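Local coordinates for protein glycosyl hydrolase family 26 (Bacteroides ovatus, PDB 4ZXO) that acts as a family 26 beta-mannanase, hydrolysing the main chain of beta-mannans and probably contributing to galactomannan breakdown, at residues A[204-210]-A[229-235]; A[162-166]-A[268-272]; A[213-219]-A[250-255]. The contacts are given in a common frame with arbitrary orientation. Residues are numbered along the deposited sequence.

How the contacts relate
Contacts 1 and 2 lie in the core of the barrel, with centres about 7 Å apart. Contact 3 is peripheral and partly buried. Contact 1 is mainly backbone pairing between strands 203-207 and 231-235. Contact 2 is built from side chains at the C-terminal end of the barrel and is rich in charge. The two touch where Asp235 OD1 and Thr269 OG1 come within 2.7 Å, a probable hydrogen bond. Contact 3 joins helix 216-219, from the crossover of contact 1, to helix 241-262. It mixes apolar packing with a salt bridge near the surface. Tyr219 ties it to contact 1 through Tyr207 and Gly233. Contacts 2 and 3 do not touch.

Contact 1 (A[204-210]-A[229-235]); sequences LLAYSPG and IDVLGTD
Strands 204-207 and 231-235 run parallel, with their axes 4.7 Å apart at closest approach and 38° between their directions. They are neighbours in a TIM barrel, joined by a beta-alpha-beta crossover through helix 216-219. In register, Ala206 pairs with Val231 (CA-CA 4.5 Å) and Tyr207 with Leu232 (CA-CA 5.2 Å).

Backbone hydrogen bonds come first. Leu205 O accepts from Asp230 N at 2.8 Å and from Val231 N at 3.1 Å. Tyr207 N donates to Val231 O at 3.0 Å. Gly233 N reaches Tyr207 O at 2.6 Å. Beyond the first strand, Asp235 N reaches Pro209 O at 3.1 Å.

Two side chains add polar bonds. Asp230 leaves the extended conformation (phi/psi -108/-28), and its OD2, with chi1 m, accepts from Leu205 N at 2.9 Å. Thr234 OG1 donates to Pro209 O at 2.9 Å.

The apolar contacts fall on two faces. Ala206 CB meets Val231 CB at 3.9 Å on the barrel interior. On the outer face, Tyr207 CB lies 3.8 Å from Ile229 CG2. With chi1 t, Tyr207 CD2 lies 4.3 Å from Leu232 CD2. Tyr207 OH bonds to Tyr219 O.

The carboxylate of Asp230 extends the ladder to Leu205 N at one end. At the other end Thr234 OG1 joins Asp235 N on Pro209 O. Leu205 O and Pro209 O thus each take two donors.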
ATOM      1  N   LEU A 204      -1.914 -10.606   2.628  1.00 10.26           N
ATOM      2  CA  LEU A 204      -2.533  -9.889   3.744  1.00 10.22           C
ATOM      3  C   LEU A 204      -3.328  -8.756   3.121  1.00  9.42           C
ATOM      4  O   LEU A 204      -2.812  -8.089   2.239  1.00 11.32           O
ATOM      5  CB  LEU A 204      -1.497  -9.298   4.691  1.00 10.92           C
ATOM      6  CG  LEU A 204      -0.610 -10.396   5.300  1.00 12.59           C
ATOM      7  CD1 LEU A 204       0.446  -9.779   6.176  1.00 13.49           C
ATOM      8  CD2 LEU A 204      -1.465 -11.377   6.097  1.00 13.63           C
ATOM      9  N   LEU A 205      -4.534  -8.499   3.589  1.00  8.66           N
ATOM     10  CA  LEU A 205      -5.351  -7.433   2.980  1.00  7.47           C
ATOM     11  C   LEU A 205      -5.336  -6.161   3.804  1.00  7.37           C
ATOM     12  O   LEU A 205      -5.531  -6.209   5.020  1.00  8.25           O
ATOM     13  CB  LEU A 205      -6.821  -7.927   2.818  1.00  8.51           C
ATOM     14  CG  LEU A 205      -6.954  -9.044   1.795  1.00  9.70           C
ATOM     15  CD1 LEU A 205      -8.420  -9.518   1.743  1.00 10.78           C
ATOM     16  CD2 LEU A 205      -6.449  -8.636   0.381  1.00 10.75           C
ATOM     17  N   ALA A 206      -5.141  -5.007   3.168  1.00  6.76           N
ATOM     18  CA  ALA A 206      -5.094  -3.733   3.895  1.00  5.87           C
ATOM     19  C   ALA A 206      -6.249  -2.832   3.445  1.00  6.30           C
ATOM     20  O   ALA A 206      -6.515  -2.674   2.228  1.00  7.67           O
ATOM     21  CB  ALA A 206      -3.735  -2.994   3.642  1.00  6.55           C
ATOM     22  N   TYR A 207      -6.876  -2.236   4.440  1.00  5.62           N
ATOM     23  CA  TYR A 207      -7.978  -1.303   4.300  1.00  6.52           C
ATOM     24  C   TYR A 207      -7.420   0.101   4.397  1.00  7.75           C
ATOM     25  O   TYR A 207      -6.594   0.353   5.287  1.00  9.39           O
ATOM     26  CB  TYR A 207      -8.953  -1.602   5.434  1.00  7.50           C
ATOM     27  CG  TYR A 207     -10.217  -0.805   5.594  1.00  7.33           C
ATOM     28  CD1 TYR A 207     -11.332  -1.055   4.778  1.00  8.65           C
ATOM     29  CD2 TYR A 207     -10.354   0.109   6.662  1.00  7.75           C
ATOM     30  CE1 TYR A 207     -12.541  -0.385   4.985  1.00  8.16           C
ATOM     31  CE2 TYR A 207     -11.544   0.792   6.880  1.00  8.84           C
ATOM     32  CZ  TYR A 207     -12.662   0.507   6.058  1.00  7.75           C
ATOM     33  OH  TYR A 207     -13.864   1.146   6.207  1.00  9.17           O
ATOM     34  N   SER A 208      -7.792   1.030   3.501  1.00  6.79           N
ATOM     35  CA  SER A 208      -7.027   2.306   3.460  1.00  5.92           C
ATOM     36  C   SER A 208      -7.808   3.518   2.933  1.00  6.47           C
ATOM     37  O   SER A 208      -7.478   4.096   1.890  1.00  7.71           O
ATOM     38  CB  SER A 208      -5.713   2.109   2.639  1.00  7.77           C
ATOM     39  OG  SER A 208      -5.936   1.750   1.280  1.00  8.41           O
ATOM     40  N   PRO A 209      -8.829   3.932   3.663  1.00  7.21           N
ATOM     41  CA  PRO A 209      -9.512   5.183   3.321  1.00  7.70           C
ATOM     42  C   PRO A 209      -8.628   6.383   3.646  1.00  8.62           C
ATOM     43  O   PRO A 209      -7.605   6.242   4.335  1.00  9.25           O
ATOM     44  CB  PRO A 209     -10.754   5.170   4.237  1.00  8.02           C
ATOM     45  CG  PRO A 209     -10.230   4.505   5.474  1.00  7.82           C
ATOM     46  CD  PRO A 209      -9.349   3.337   4.914  1.00  6.92           C
ATOM     47  N   GLY A 210      -8.985   7.529   3.095  1.00  9.50           N
ATOM     48  CA  GLY A 210      -8.275   8.760   3.357  1.00  8.91           C
ATOM     49  C   GLY A 210      -8.688   9.430   4.666  1.00 10.26           C
ATOM     50  O   GLY A 210      -9.046   8.759   5.648  1.00 10.75           O
ATOM     51  N   ILE A 229      -9.932  -8.317   6.684  1.00  9.99           N
ATOM     52  CA  ILE A 229      -8.874  -7.305   6.716  1.00  9.16           C
ATOM     53  C   ILE A 229      -7.798  -7.718   7.710  1.00  9.23           C
ATOM     54  O   ILE A 229      -8.094  -8.190   8.804  1.00 10.93           O
ATOM     55  CB  ILE A 229      -9.430  -5.921   7.099  1.00  8.31           C
ATOM     56  CG1 ILE A 229     -10.460  -5.435   6.029  1.00  9.24           C
ATOM     57  CG2 ILE A 229      -8.270  -4.903   7.239  1.00  9.30           C
ATOM     58  CD1 ILE A 229      -9.842  -5.319   4.573  1.00 10.68           C
ATOM     59  N   ASP A 230      -6.549  -7.545   7.312  1.00  8.46           N
ATOM     60  CA  ASP A 230      -5.390  -7.813   8.186  1.00  9.72           C
ATOM     61  C   ASP A 230      -4.669  -6.551   8.667  1.00 10.53           C
ATOM     62  O   ASP A 230      -4.046  -6.579   9.731  1.00 11.20           O
ATOM     63  CB  ASP A 230      -4.376  -8.692   7.446  1.00  9.78           C
ATOM     64  CG  ASP A 230      -4.987  -9.965   7.021  1.00 10.90           C
ATOM     65  OD1 ASP A 230      -5.403 -10.727   7.908  1.00 12.59           O
ATOM     66  OD2 ASP A 230      -5.114 -10.221   5.828  1.00 10.39           O
ATOM     67  N   VAL A 231      -4.722  -5.465   7.884  1.00  9.61           N
ATOM     68  CA  VAL A 231      -3.956  -4.247   8.210  1.00  7.89           C
ATOM     69  C   VAL A 231      -4.880  -3.053   8.072  1.00  7.24           C
ATOM     70  O   VAL A 231      -5.557  -2.917   7.041  1.00  7.86           O
ATOM     71  CB  VAL A 231      -2.767  -4.055   7.252  1.00  9.26           C
ATOM     72  CG1 VAL A 231      -2.042  -2.700   7.540  1.00 10.69           C
ATOM     73  CG2 VAL A 231      -1.830  -5.288   7.314  1.00  9.82           C
ATOM     74  N   LEU A 232      -4.925  -2.199   9.081  1.00  7.40           N
ATOM     75  CA  LEU A 232      -5.722  -0.963   9.022  1.00  7.59           C
ATOM     76  C   LEU A 232      -4.812   0.188   8.574  1.00  8.48           C
ATOM     77  O   LEU A 232      -3.838   0.515   9.265  1.00 10.27           O
ATOM     78  CB  LEU A 232      -6.355  -0.644  10.391  1.00  7.97           C
ATOM     79  CG  LEU A 232      -7.320  -1.718  10.874  1.00  9.71           C
ATOM     80  CD1 LEU A 232      -7.851  -1.322  12.290  1.00  9.88           C
ATOM     81  CD2 LEU A 232      -8.459  -1.978   9.865  1.00  9.87           C
ATOM     82  N   GLY A 233      -5.117   0.788   7.433  1.00  7.90           N
ATOM     83  CA  GLY A 233      -4.282   1.862   6.924  1.00  6.67           C
ATOM     84  C   GLY A 233      -5.055   3.138   6.687  1.00  6.40           C
ATOM     85  O   GLY A 233      -6.289   3.231   6.883  1.00  6.60           O
ATOM     86  N   THR A 234      -4.318   4.143   6.241  1.00  6.84           N
ATOM     87  CA  THR A 234      -4.956   5.393   5.809  1.00  6.55           C
ATOM     88  C   THR A 234      -4.008   6.060   4.803  1.00  6.31           C
ATOM     89  O   THR A 234      -2.780   5.826   4.835  1.00  7.28           O
ATOM     90  CB  THR A 234      -5.267   6.330   6.996  1.00  8.12           C
ATOM     91  OG1 THR A 234      -6.064   7.433   6.539  1.00  8.20           O
ATOM     92  CG2 THR A 234      -3.957   6.885   7.584  1.00  9.18           C
ATOM     93  N   ASP A 235      -4.589   6.813   3.876  1.00  7.40           N
ATOM     94  CA  ASP A 235      -3.834   7.590   2.899  1.00  6.60           C
ATOM     95  C   ASP A 235      -4.049   9.075   3.188  1.00  7.40           C
ATOM     96  O   ASP A 235      -5.176   9.579   3.031  1.00  9.21           O
ATOM     97  CB  ASP A 235      -4.306   7.302   1.445  1.00  6.30           C
ATOM     98  CG  ASP A 235      -4.025   5.892   0.978  1.00  7.49           C
ATOM     99  OD1 ASP A 235      -3.473   5.072   1.758  1.00  8.06           O
ATOM    100  OD2 ASP A 235      -4.382   5.620  -0.210  1.00  7.08           O
TER

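Contact 2 (A[162-166]-A[268-272]); sequences RPWHE and LTETG
Arg162 lays one face of its guanidinium over Thr269, whose CB lies 3.6 Å from Arg162 CD. Its side chain is extended through chi2 (t, t) and bends at chi3 (p). NH2 then meets Glu270 OE2 in a salt bridge of 2.8 Å, near the guanidinium plane. NH1 pairs with Asp235. The backbones stay apart: CA-CA is 8.8 Å for Arg162 and Thr269 and 10.0 Å for Glu166 and Glu270. The segments lie at the C-terminal ends of the fourth and seventh barrel strands. Clan GH-A hydrolases carry their catalytic glutamates there, so Glu166 and Glu270 are probably the acid/base and the nucleophile. Glu270 (chi1 m, chi2 t) points toward the other segment, and its OE1 comes 3.5 Å from Glu166 OE2, a close approach of two carboxylic groups. Tyr237 OH holds Glu270 OE1, and Trp171 NE1 holds Glu166 OE1. Trp164 and Glu166 have left-handed backbone angles. His165 (chi1 p) sets NE2 2.8 Å from water 1, which donates to Glu270 OE2 at 2.7 Å.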
ATOM      1  N   ARG A 162      -3.715  -4.151  -1.268  1.00  5.85           N
ATOM      2  CA  ARG A 162      -4.495  -3.002  -0.776  1.00  5.47           C
ATOM      3  C   ARG A 162      -5.422  -2.503  -1.856  1.00  5.53           C
ATOM      4  O   ARG A 162      -5.227  -1.385  -2.378  1.00  6.83           O
ATOM      5  CB  ARG A 162      -3.489  -1.896  -0.340  1.00  7.48           C
ATOM      6  CG  ARG A 162      -4.097  -0.750   0.378  1.00  6.81           C
ATOM      7  CD  ARG A 162      -3.001   0.191   0.870  1.00  8.24           C
ATOM      8  NE  ARG A 162      -2.245   0.790  -0.219  1.00  8.25           N
ATOM      9  CZ  ARG A 162      -2.521   2.001  -0.755  1.00  8.06           C
ATOM     10  NH1 ARG A 162      -3.614   2.688  -0.370  1.00  8.61           N
ATOM     11  NH2 ARG A 162      -1.756   2.492  -1.741  1.00  9.27           N
ATOM     12  N   PRO A 163      -6.431  -3.283  -2.229  1.00  6.11           N
ATOM     13  CA  PRO A 163      -7.345  -2.869  -3.292  1.00  6.26           C
ATOM     14  C   PRO A 163      -8.409  -1.904  -2.719  1.00  6.84           C
ATOM     15  O   PRO A 163      -8.523  -1.782  -1.495  1.00  7.25           O
ATOM     16  CB  PRO A 163      -8.000  -4.198  -3.716  1.00  6.75           C
ATOM     17  CG  PRO A 163      -8.081  -4.953  -2.393  1.00  6.70           C
ATOM     18  CD  PRO A 163      -6.720  -4.658  -1.762  1.00  6.49           C
ATOM     19  N   TRP A 164      -9.187  -1.272  -3.586  1.00  6.23           N
ATOM     20  CA  TRP A 164     -10.403  -0.545  -3.149  1.00  5.38           C
ATOM     21  C   TRP A 164     -10.067   0.548  -2.146  1.00  5.75           C
ATOM     22  O   TRP A 164     -10.791   0.796  -1.169  1.00  7.27           O
ATOM     23  CB  TRP A 164     -11.440  -1.504  -2.521  1.00  5.95           C
ATOM     24  CG  TRP A 164     -11.661  -2.780  -3.323  1.00  6.20           C
ATOM     25  CD1 TRP A 164     -11.527  -4.075  -2.866  1.00  7.86           C
ATOM     26  CD2 TRP A 164     -11.983  -2.879  -4.724  1.00  6.48           C
ATOM     27  NE1 TRP A 164     -11.755  -4.963  -3.888  1.00  8.40           N
ATOM     28  CE2 TRP A 164     -12.030  -4.266  -5.038  1.00  7.37           C
ATOM     29  CE3 TRP A 164     -12.202  -1.929  -5.751  1.00  7.98           C
ATOM     30  CZ2 TRP A 164     -12.344  -4.729  -6.316  1.00  8.06           C
ATOM     31  CZ3 TRP A 164     -12.504  -2.399  -7.026  1.00  8.92           C
ATOM     32  CH2 TRP A 164     -12.544  -3.780  -7.292  1.00  9.65           C
ATOM     33  N   HIS A 165      -8.953   1.214  -2.386  1.00  5.35           N
ATOM     34  CA  HIS A 165      -8.452   2.209  -1.431  1.00  5.52           C
ATOM     35  C   HIS A 165      -9.188   3.567  -1.530  1.00  5.90           C
ATOM     36  O   HIS A 165      -9.889   3.864  -2.497  1.00  5.87           O
ATOM     37  CB  HIS A 165      -6.925   2.359  -1.628  1.00  7.14           C
ATOM     38  CG  HIS A 165      -6.516   2.964  -2.929  1.00  6.99           C
ATOM     39  ND1 HIS A 165      -6.811   2.403  -4.160  1.00  6.76           N
ATOM     40  CD2 HIS A 165      -5.725   4.044  -3.180  1.00  7.34           C
ATOM     41  CE1 HIS A 165      -6.266   3.152  -5.107  1.00  6.84           C
ATOM     42  NE2 HIS A 165      -5.586   4.142  -4.534  1.00  7.22           N
ATOM     43  N   GLU A 166      -9.012   4.381  -0.511  1.00  6.35           N
ATOM     44  CA  GLU A 166      -9.500   5.768  -0.534  1.00  5.56           C
ATOM     45  C   GLU A 166     -10.979   5.756  -0.762  1.00  6.30           C
ATOM     46  O   GLU A 166     -11.555   6.620  -1.466  1.00  7.05           O
ATOM     47  CB  GLU A 166      -8.748   6.623  -1.579  1.00  6.52           C
ATOM     48  CG  GLU A 166      -7.316   6.828  -1.091  1.00  7.59           C
ATOM     49  CD  GLU A 166      -6.363   7.467  -2.039  1.00  8.20           C
ATOM     50  OE1 GLU A 166      -6.802   8.051  -3.026  1.00  9.37           O
ATOM     51  OE2 GLU A 166      -5.121   7.407  -1.762  1.00  8.86           O
ATOM     52  N   LEU A 268       0.560   3.808   7.758  1.00  7.04           N
ATOM     53  CA  LEU A 268       0.291   4.974   6.934  1.00  5.83           C
ATOM     54  C   LEU A 268       0.626   4.554   5.502  1.00  6.24           C
ATOM     55  O   LEU A 268       1.786   4.505   5.109  1.00  6.46           O
ATOM     56  CB  LEU A 268       1.105   6.165   7.435  1.00  6.44           C
ATOM     57  CG  LEU A 268       0.991   7.487   6.662  1.00  7.08           C
ATOM     58  CD1 LEU A 268      -0.462   7.982   6.421  1.00  8.18           C
ATOM     59  CD2 LEU A 268       1.778   8.552   7.393  1.00  8.98           C
ATOM     60  N   THR A 269      -0.399   4.076   4.794  1.00  5.78           N
ATOM     61  CA  THR A 269      -0.192   3.311   3.575  1.00  6.27           C
ATOM     62  C   THR A 269       0.122   4.201   2.359  1.00  6.72           C
ATOM     63  O   THR A 269       0.686   3.707   1.377  1.00  7.16           O
ATOM     64  CB  THR A 269      -1.416   2.380   3.286  1.00  6.81           C
ATOM     65  OG1 THR A 269      -2.639   3.107   3.470  1.00  8.16           O
ATOM     66  CG2 THR A 269      -1.366   1.217   4.300  1.00  7.88           C
ATOM     67  N   GLU A 270      -0.246   5.483   2.418  1.00  6.32           N
ATOM     68  CA  GLU A 270       0.258   6.476   1.440  1.00  6.56           C
ATOM     69  C   GLU A 270       0.392   7.803   2.171  1.00  7.09           C
ATOM     70  O   GLU A 270      -0.520   8.202   2.903  1.00  7.84           O
ATOM     71  CB  GLU A 270      -0.678   6.730   0.253  1.00  7.90           C
ATOM     72  CG  GLU A 270      -0.831   5.606  -0.705  1.00 10.13           C
ATOM     73  CD  GLU A 270      -1.618   5.979  -1.931  1.00 10.61           C
ATOM     74  OE1 GLU A 270      -1.649   7.165  -2.321  1.00 12.38           O
ATOM     75  OE2 GLU A 270      -2.223   5.084  -2.546  1.00 10.74           O
ATOM     76  N   THR A 271       1.481   8.522   1.953  1.00  7.13           N
ATOM     77  CA  THR A 271       1.606   9.884   2.368  1.00  7.80           C
ATOM     78  C   THR A 271       2.689  10.541   1.518  1.00  8.38           C
ATOM     79  O   THR A 271       3.264   9.924   0.587  1.00  9.06           O
ATOM     80  CB  THR A 271       1.952  10.004   3.880  1.00  7.64           C
ATOM     81  OG1 THR A 271       1.750  11.366   4.326  1.00  8.65           O
ATOM     82  CG2 THR A 271       3.333   9.563   4.165  1.00  8.91           C
ATOM     83  N   GLY A 272       2.923  11.812   1.794  1.00  9.37           N
ATOM     84  CA  GLY A 272       3.964  12.556   1.095  1.00 11.14           C
ATOM     85  C   GLY A 272       3.632  14.003   0.940  1.00 11.45           C
ATOM     86  O   GLY A 272       2.501  14.446   1.198  1.00 11.75           O
TER
HETATM   87  O   HOH W   1      -3.509   6.078  -4.708  1.00 16.84           O

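Contact 3 (A[213-219]-A[250-255]); sequences SDTVEEY and KMLTIL
Residues 213-215 lead into the short helix 216-219, which packs against one side of helix 241-262 at residues 250-255. The backbones come closest at Val216 and Ile254, with CA-CA 5.4 Å. Asp214 and Lys250 follow at 7.3 Å.

Lys250 is the main donor. Its chain runs t, t, p, t, and NZ reaches Asp214 OD1 at 2.8 Å, a salt bridge. NZ also makes a weak hydrogen bond to Ser213 O at 3.0 Å. Gln247 OE1 and Met211 O bond the same NZ, so the ammonium group has four acceptors around it for three hydrogens, in keeping with the weak bond to Ser213 O.

The start of the short helix is capped locally. Thr215 is the N-cap residue. Its OG1 accepts weakly from Glu218 N at 3.3 Å and donates to Glu218 OE2 at 2.8 Å. Glu218 OE1 accepts from Asp214 N at 2.9 Å. Tyr219 N bonds to Thr215 O at 3.0 Å. In helix 241-262, Ile254 N bonds to Lys250 O at 3.0 Å.

Ile254 (chi1 m, chi2 t) is the central apolar residue. Its CG2 lies 3.9 Å from Val216 CG2 and 3.7 Å from Tyr219 CB, and its CD1 is 3.6 Å from Asp214 C. The Tyr219 ring (chi1 t) has CD1 3.9 Å from Met251 CE and CZ 3.4 Å from Leu255 CD2.

The contact thus joins two elements of the outer helical layer of the barrel. Tyr219 OH bonds to Gly233 O on strand 231-235, and Tyr219 O accepts from Tyr207 OH on strand 203-207.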
ATOM      1  N   SER A 213     -12.951  10.552   7.236  1.00 10.79           N
ATOM      2  CA  SER A 213     -13.531  10.099   8.492  1.00 10.56           C
ATOM      3  C   SER A 213     -12.996  10.922   9.651  1.00 11.29           C
ATOM      4  O   SER A 213     -11.799  11.119   9.764  1.00 11.89           O
ATOM      5  CB  SER A 213     -13.183   8.627   8.751  1.00 12.20           C
ATOM      6  OG  SER A 213     -13.641   7.795   7.695  1.00 12.87           O
ATOM      7  N   ASP A 214     -13.884  11.372  10.523  1.00 10.70           N
ATOM      8  CA  ASP A 214     -13.436  12.110  11.704  1.00 11.52           C
ATOM      9  C   ASP A 214     -13.373  11.304  12.970  1.00 11.04           C
ATOM     10  O   ASP A 214     -12.859  11.781  13.961  1.00 12.67           O
ATOM     11  CB  ASP A 214     -14.328  13.317  11.944  1.00 13.11           C
ATOM     12  CG  ASP A 214     -13.945  14.508  11.070  1.00 15.44           C
ATOM     13  OD1 ASP A 214     -12.808  14.601  10.549  1.00 16.04           O
ATOM     14  OD2 ASP A 214     -14.798  15.405  10.943  1.00 18.31           O
ATOM     15  N   THR A 215     -13.871  10.082  12.933  1.00 10.80           N
ATOM     16  CA  THR A 215     -13.973   9.197  14.091  1.00 11.20           C
ATOM     17  C   THR A 215     -13.783   7.760  13.651  1.00 11.16           C
ATOM     18  O   THR A 215     -13.856   7.444  12.449  1.00 10.98           O
ATOM     19  CB  THR A 215     -15.366   9.283  14.809  1.00 11.53           C
ATOM     20  OG1 THR A 215     -16.386   8.882  13.884  1.00 13.20           O
ATOM     21  CG2 THR A 215     -15.635  10.691  15.310  1.00 11.15           C
ATOM     22  N   VAL A 216     -13.555   6.885  14.621  1.00 11.76           N
ATOM     23  CA  VAL A 216     -13.463   5.453  14.339  1.00 12.74           C
ATOM     24  C   VAL A 216     -14.762   4.889  13.722  1.00 13.49           C
ATOM     25  O   VAL A 216     -14.712   4.089  12.792  1.00 13.57           O
ATOM     26  CB  VAL A 216     -13.118   4.658  15.622  1.00 14.21           C
ATOM     27  CG1 VAL A 216     -13.235   3.146  15.335  1.00 14.41           C
ATOM     28  CG2 VAL A 216     -11.705   4.977  16.014  1.00 13.54           C
ATOM     29  N   GLU A 217     -15.914   5.369  14.218  1.00 14.26           N
ATOM     30  CA  GLU A 217     -17.199   4.936  13.670  1.00 15.64           C
ATOM     31  C   GLU A 217     -17.232   5.167  12.156  1.00 14.06           C
ATOM     32  O   GLU A 217     -17.648   4.287  11.357  1.00 13.68           O
ATOM     33  CB  GLU A 217     -18.372   5.694  14.385  1.00 18.60           C
ATOM     34  CG  GLU A 217     -19.737   5.638  13.668  1.00 21.95           C
ATOM     35  CD  GLU A 217     -20.786   6.379  14.443  1.00 25.22           C
ATOM     36  OE1 GLU A 217     -20.808   6.182  15.658  1.00 27.17           O
ATOM     37  OE2 GLU A 217     -21.528   7.207  13.867  1.00 26.91           O
ATOM     38  N   GLU A 218     -16.810   6.367  11.749  1.00 13.14           N
ATOM     39  CA  GLU A 218     -16.845   6.726  10.353  1.00 12.52           C
ATOM     40  C   GLU A 218     -15.827   5.896   9.568  1.00 10.97           C
ATOM     41  O   GLU A 218     -16.079   5.449   8.461  1.00 11.44           O
ATOM     42  CB  GLU A 218     -16.563   8.213  10.170  1.00 13.57           C
ATOM     43  CG  GLU A 218     -17.711   9.113  10.700  1.00 15.64           C
ATOM     44  CD  GLU A 218     -17.213  10.516  10.985  1.00 17.28           C
ATOM     45  OE1 GLU A 218     -16.729  11.215  10.027  1.00 17.11           O
ATOM     46  OE2 GLU A 218     -17.290  10.916  12.181  1.00 18.50           O
ATOM     47  N   TYR A 219     -14.637   5.741  10.142  1.00  9.45           N
ATOM     48  CA  TYR A 219     -13.599   4.982   9.477  1.00  8.71           C
ATOM     49  C   TYR A 219     -14.043   3.583   9.176  1.00  9.33           C
ATOM     50  O   TYR A 219     -13.702   3.052   8.112  1.00  9.75           O
ATOM     51  CB  TYR A 219     -12.335   4.981  10.383  1.00  8.57           C
ATOM     52  CG  TYR A 219     -11.169   4.155   9.877  1.00  8.18           C
ATOM     53  CD1 TYR A 219     -10.220   4.704   9.000  1.00  8.26           C
ATOM     54  CD2 TYR A 219     -10.985   2.857  10.322  1.00  9.14           C
ATOM     55  CE1 TYR A 219      -9.134   3.938   8.556  1.00  8.77           C
ATOM     56  CE2 TYR A 219      -9.935   2.090   9.873  1.00  7.79           C
ATOM     57  CZ  TYR A 219      -9.009   2.620   8.987  1.00  7.64           C
ATOM     58  OH  TYR A 219      -7.961   1.849   8.545  1.00  8.62           O
ATOM     59  N   LYS A 250      -5.055  13.129  13.598  1.00 10.48           N
ATOM     60  CA  LYS A 250      -6.402  12.635  13.737  1.00 10.73           C
ATOM     61  C   LYS A 250      -6.521  11.207  13.171  1.00 11.30           C
ATOM     62  O   LYS A 250      -7.071  10.314  13.839  1.00 11.98           O
ATOM     63  CB  LYS A 250      -7.378  13.550  13.009  1.00 10.82           C
ATOM     64  CG  LYS A 250      -8.799  13.107  13.144  1.00 11.32           C
ATOM     65  CD  LYS A 250      -9.666  13.796  12.059  1.00 10.43           C
ATOM     66  CE  LYS A 250      -9.557  13.036  10.744  1.00 10.43           C
ATOM     67  NZ  LYS A 250     -10.328  13.701   9.650  1.00 10.17           N
ATOM     68  N   MET A 251      -6.029  10.982  11.944  1.00 10.76           N
ATOM     69  CA  MET A 251      -6.190   9.638  11.388  1.00 10.25           C
ATOM     70  C   MET A 251      -5.345   8.596  12.095  1.00 10.87           C
ATOM     71  O   MET A 251      -5.807   7.467  12.260  1.00 11.70           O
ATOM     72  CB  MET A 251      -5.811   9.617   9.892  1.00  9.81           C
ATOM     73  CG  MET A 251      -6.793  10.353   9.003  1.00 10.66           C
ATOM     74  SD  MET A 251      -8.568  10.026   9.298  1.00 10.76           S
ATOM     75  CE  MET A 251      -8.608   8.245   9.019  1.00  9.46           C
ATOM     76  N   LEU A 252      -4.109   8.928  12.493  1.00 10.19           N
ATOM     77  CA  LEU A 252      -3.332   7.905  13.176  1.00 10.56           C
ATOM     78  C   LEU A 252      -3.891   7.606  14.577  1.00 10.50           C
ATOM     79  O   LEU A 252      -3.760   6.468  15.031  1.00 10.84           O
ATOM     80  CB  LEU A 252      -1.863   8.336  13.264  1.00 10.08           C
ATOM     81  CG  LEU A 252      -1.263   8.532  11.858  1.00 10.47           C
ATOM     82  CD1 LEU A 252       0.263   8.813  11.987  1.00 10.20           C
ATOM     83  CD2 LEU A 252      -1.561   7.332  10.933  1.00 10.89           C
ATOM     84  N   THR A 253      -4.515   8.595  15.236  1.00 10.46           N
ATOM     85  CA  THR A 253      -5.224   8.348  16.494  1.00 12.57           C
ATOM     86  C   THR A 253      -6.387   7.369  16.241  1.00 12.30           C
ATOM     87  O   THR A 253      -6.630   6.410  16.999  1.00 12.94           O
ATOM     88  CB  THR A 253      -5.712   9.693  17.074  1.00 14.24           C
ATOM     89  OG1 THR A 253      -4.531  10.427  17.456  1.00 14.38           O
ATOM     90  CG2 THR A 253      -6.600   9.502  18.335  1.00 15.20           C
ATOM     91  N   ILE A 254      -7.139   7.624  15.174  1.00 12.34           N
ATOM     92  CA  ILE A 254      -8.226   6.717  14.788  1.00 12.43           C
ATOM     93  C   ILE A 254      -7.704   5.310  14.505  1.00 12.08           C
ATOM     94  O   ILE A 254      -8.247   4.335  15.031  1.00 12.98           O
ATOM     95  CB  ILE A 254      -8.969   7.261  13.569  1.00 13.66           C
ATOM     96  CG1 ILE A 254      -9.863   8.421  14.000  1.00 13.17           C
ATOM     97  CG2 ILE A 254      -9.812   6.146  12.857  1.00 14.51           C
ATOM     98  CD1 ILE A 254     -10.372   9.249  12.827  1.00 13.26           C
ATOM     99  N   LEU A 255      -6.622   5.202  13.738  1.00 11.36           N
ATOM    100  CA  LEU A 255      -6.025   3.904  13.437  1.00 11.28           C
ATOM    101  C   LEU A 255      -5.576   3.182  14.690  1.00 11.62           C
ATOM    102  O   LEU A 255      -5.847   1.981  14.845  1.00 11.55           O
ATOM    103  CB  LEU A 255      -4.790   4.010  12.516  1.00 10.67           C
ATOM    104  CG  LEU A 255      -5.020   4.342  11.068  1.00 12.35           C
ATOM    105  CD1 LEU A 255      -3.762   4.137  10.284  1.00 10.03           C
ATOM    106  CD2 LEU A 255      -6.133   3.524  10.477  1.00 14.73           C
TER